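Local coordinates for protein afamin (Homo sapiens, PDB 6FAK) that carries hydrophobic molecules in body fluids, binding vitamin E and keeping lipidated Wnt proteins soluble and active, at residues A[198-203]-A[458-463]. Sequence-based numbering, arbitrary orientation.
Sequences YQKHVC and FGELCG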
ATOM      1  N   TYR A 198      -1.603  -1.728   0.254  1.00 27.23           N
ATOM      2  CA  TYR A 198      -1.541  -3.097   0.640  1.00 28.03           C
ATOM      3  C   TYR A 198      -0.584  -3.896  -0.266  1.00 26.38           C
ATOM      4  O   TYR A 198       0.236  -4.641   0.252  1.00 25.76           O
ATOM      5  CB  TYR A 198      -2.924  -3.716   0.713  1.00 32.12           C
ATOM      6  CG  TYR A 198      -2.867  -5.176   0.936  1.00 36.24           C
ATOM      7  CD1 TYR A 198      -2.489  -5.697   2.184  1.00 42.28           C
ATOM      8  CD2 TYR A 198      -3.137  -6.074  -0.108  1.00 41.76           C
ATOM      9  CE1 TYR A 198      -2.401  -7.089   2.415  1.00 41.90           C
ATOM     10  CE2 TYR A 198      -3.081  -7.450   0.106  1.00 43.30           C
ATOM     11  CZ  TYR A 198      -2.716  -7.951   1.374  1.00 44.87           C
ATOM     12  OH  TYR A 198      -2.628  -9.324   1.541  1.00 51.86           O
ATOM     13  N   GLN A 199      -0.722  -3.708  -1.571  1.00 25.21           N
ATOM     14  CA  GLN A 199       0.132  -4.329  -2.595  1.00 24.98           C
ATOM     15  C   GLN A 199       1.629  -3.906  -2.481  1.00 24.85           C
ATOM     16  O   GLN A 199       2.507  -4.761  -2.533  1.00 24.72           O
ATOM     17  CB  GLN A 199      -0.450  -4.029  -3.970  1.00 24.80           C
ATOM     18  CG  GLN A 199      -1.732  -4.769  -4.170  1.00 25.30           C
ATOM     19  CD  GLN A 199      -2.579  -4.282  -5.313  1.00 25.22           C
ATOM     20  OE1 GLN A 199      -2.195  -3.381  -6.059  1.00 24.86           O
ATOM     21  NE2 GLN A 199      -3.734  -4.882  -5.454  1.00 25.50           N
ATOM     22  N   LYS A 200       1.892  -2.635  -2.216  1.00 25.00           N
ATOM     23  CA  LYS A 200       3.245  -2.156  -1.966  1.00 26.17           C
ATOM     24  C   LYS A 200       3.838  -2.782  -0.700  1.00 25.44           C
ATOM     25  O   LYS A 200       5.000  -3.070  -0.669  1.00 24.66           O
ATOM     26  CB  LYS A 200       3.297  -0.621  -1.801  1.00 28.17           C
ATOM     27  CG  LYS A 200       2.983   0.091  -3.102  1.00 31.04           C
ATOM     28  CD  LYS A 200       2.739   1.564  -2.874  1.00 35.11           C
ATOM     29  CE  LYS A 200       4.039   2.273  -2.602  1.00 43.64           C
ATOM     30  NZ  LYS A 200       3.897   3.745  -2.802  1.00 47.80           N
ATOM     31  N   HIS A 201       3.014  -2.944   0.332  1.00 25.37           N
ATOM     32  CA  HIS A 201       3.431  -3.567   1.559  1.00 26.41           C
ATOM     33  C   HIS A 201       3.867  -5.048   1.317  1.00 25.27           C
ATOM     34  O   HIS A 201       4.925  -5.447   1.726  1.00 24.86           O
ATOM     35  CB  HIS A 201       2.277  -3.501   2.553  1.00 29.12           C
ATOM     36  CG  HIS A 201       2.628  -3.925   3.930  1.00 34.55           C
ATOM     37  ND1 HIS A 201       3.507  -3.219   4.723  1.00 38.25           N
ATOM     38  CD2 HIS A 201       2.200  -4.970   4.678  1.00 39.76           C
ATOM     39  CE1 HIS A 201       3.593  -3.801   5.912  1.00 38.47           C
ATOM     40  NE2 HIS A 201       2.820  -4.868   5.904  1.00 42.78           N
ATOM     41  N   VAL A 202       3.026  -5.830   0.669  1.00 24.56           N
ATOM     42  CA  VAL A 202       3.360  -7.215   0.417  1.00 24.71           C
ATOM     43  C   VAL A 202       4.564  -7.336  -0.555  1.00 24.57           C
ATOM     44  O   VAL A 202       5.498  -8.141  -0.324  1.00 24.57           O
ATOM     45  CB  VAL A 202       2.154  -7.976  -0.120  1.00 24.94           C
ATOM     46  CG1 VAL A 202       2.528  -9.407  -0.513  1.00 25.40           C
ATOM     47  CG2 VAL A 202       1.070  -8.023   0.934  1.00 25.24           C
ATOM     48  N   CYS A 203       4.567  -6.565  -1.634  1.00 24.30           N
ATOM     49  CA  CYS A 203       5.690  -6.625  -2.588  1.00 24.76           C
ATOM     50  C   CYS A 203       7.030  -6.211  -1.961  1.00 25.14           C
ATOM     51  O   CYS A 203       8.035  -6.844  -2.222  1.00 25.22           O
ATOM     52  CB  CYS A 203       5.437  -5.824  -3.869  1.00 24.76           C
ATOM     53  SG  CYS A 203       3.976  -6.425  -4.762  1.00 25.11           S
ATOM     54  N   PHE A 458       4.576   1.883   7.296  1.00 38.78           N
ATOM     55  CA  PHE A 458       6.030   1.596   7.307  1.00 41.22           C
ATOM     56  C   PHE A 458       6.409   0.753   6.102  1.00 45.22           C
ATOM     57  O   PHE A 458       7.558   0.820   5.619  1.00 47.53           O
ATOM     58  CB  PHE A 458       6.508   1.108   8.702  1.00 38.95           C
ATOM     59  CG  PHE A 458       6.164   2.116   9.785  1.00 40.41           C
ATOM     60  CD1 PHE A 458       6.809   3.374   9.821  1.00 42.13           C
ATOM     61  CD2 PHE A 458       5.120   1.893  10.674  1.00 43.71           C
ATOM     62  CE1 PHE A 458       6.468   4.358  10.772  1.00 43.45           C
ATOM     63  CE2 PHE A 458       4.765   2.859  11.625  1.00 43.57           C
ATOM     64  CZ  PHE A 458       5.434   4.090  11.677  1.00 44.94           C
ATOM     65  N   GLY A 459       5.428   0.076   5.525  1.00 41.46           N
ATOM     66  CA  GLY A 459       5.614  -0.538   4.203  1.00 44.82           C
ATOM     67  C   GLY A 459       5.847   0.429   3.067  1.00 49.06           C
ATOM     68  O   GLY A 459       6.668   0.179   2.194  1.00 60.80           O
ATOM     69  N   GLU A 460       5.119   1.541   3.083  1.00 48.99           N
ATOM     70  CA  GLU A 460       5.329   2.656   2.136  1.00 45.95           C
ATOM     71  C   GLU A 460       6.726   3.290   2.325  1.00 40.08           C
ATOM     72  O   GLU A 460       7.441   3.574   1.363  1.00 40.44           O
ATOM     73  CB  GLU A 460       4.284   3.734   2.388  1.00 52.02           C
ATOM     74  CG  GLU A 460       3.934   4.556   1.173  1.00 63.73           C
ATOM     75  CD  GLU A 460       2.700   4.061   0.436  1.00 62.61           C
ATOM     76  OE1 GLU A 460       1.850   3.341   1.018  1.00 59.18           O
ATOM     77  OE2 GLU A 460       2.590   4.429  -0.740  1.00 58.85           O
ATOM     78  N   LEU A 461       7.069   3.540   3.585  1.00 33.69           N
ATOM     79  CA  LEU A 461       8.326   4.140   3.972  1.00 32.68           C
ATOM     80  C   LEU A 461       9.570   3.340   3.570  1.00 30.42           C
ATOM     81  O   LEU A 461      10.565   3.884   3.160  1.00 28.66           O
ATOM     82  CB  LEU A 461       8.350   4.277   5.512  1.00 35.14           C
ATOM     83  CG  LEU A 461       9.522   4.943   6.238  1.00 39.47           C
ATOM     84  CD1 LEU A 461       9.817   6.273   5.634  1.00 41.95           C
ATOM     85  CD2 LEU A 461       9.146   5.169   7.697  1.00 48.31           C
ATOM     86  N   CYS A 462       9.500   2.031   3.750  1.00 28.40           N
ATOM     87  CA  CYS A 462      10.659   1.190   3.603  1.00 28.43           C
ATOM     88  C   CYS A 462      11.011   0.836   2.165  1.00 29.35           C
ATOM     89  O   CYS A 462      12.117   0.362   1.918  1.00 29.19           O
ATOM     90  CB  CYS A 462      10.500  -0.082   4.421  1.00 28.18           C
ATOM     91  SG  CYS A 462      10.507   0.362   6.171  1.00 28.37           S
ATOM     92  N   GLY A 463      10.080   1.056   1.243  1.00 29.75           N
ATOM     93  CA  GLY A 463      10.377   0.912  -0.178  1.00 31.11           C
ATOM     94  C   GLY A 463       9.811  -0.380  -0.745  1.00 30.52           C
ATOM     95  O   GLY A 463       9.709  -1.426  -0.026  1.00 28.84           O
TER
HETATM   96  O   HOH W   1       6.275   4.297  -1.547  1.00 59.24           O
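The imidazole of His201 turns an edge to Gly459: ND1 comes within 3.4 Å of Gly459 CA, which lies near the ring plane, and Gly459 N sits in that plane a little farther off. The ring of Phe482 meets the same imidazole with the planes at about 40°, while NE2 hydrogen-bonds an oxygen of a bound polyether, probably taken up from the crystallisation liquor. With CG anti to the backbone N (chi1 -171°), the imidazole reaches across to the neighbouring helix. The case illustrates how a glycine lets two helices approach closely, since the CA atoms of His201 and Gly459 are 4.6 Å apart and any CB on Gly459 would run into ND1.

Beside this close point a charged pair links the two helices. Lys200, its chain bent at chi3, brings NZ to 2.5 Å from Glu460 OE2 in a short salt bridge, the ammonium coming from above the carboxylate plane, 46° out of it. Lys200 NZ also donates to a water at 2.7 Å, and that water gives a longer bond of 3.2 Å to Glu460 O, so side chain and backbone of one residue are both tied to the ammonium. Lys432 makes a second salt bridge to OE2, and two cations there would probably favour the ionised carboxylate. A methionine in place of Lys200 would probably leave OE2 with Lys432 as its remaining cation of the two and break the water link to Glu460 O.

The contact joins the second and third albumin domains of this largely helical fold. Helix 177-209, which here lies within the pocket region for hydrophobic ligands, meets the C-terminal end of helix 446-462, which also packs on helices 423-440 and 485-490, while helix 231-250 backs Tyr198 and Val202.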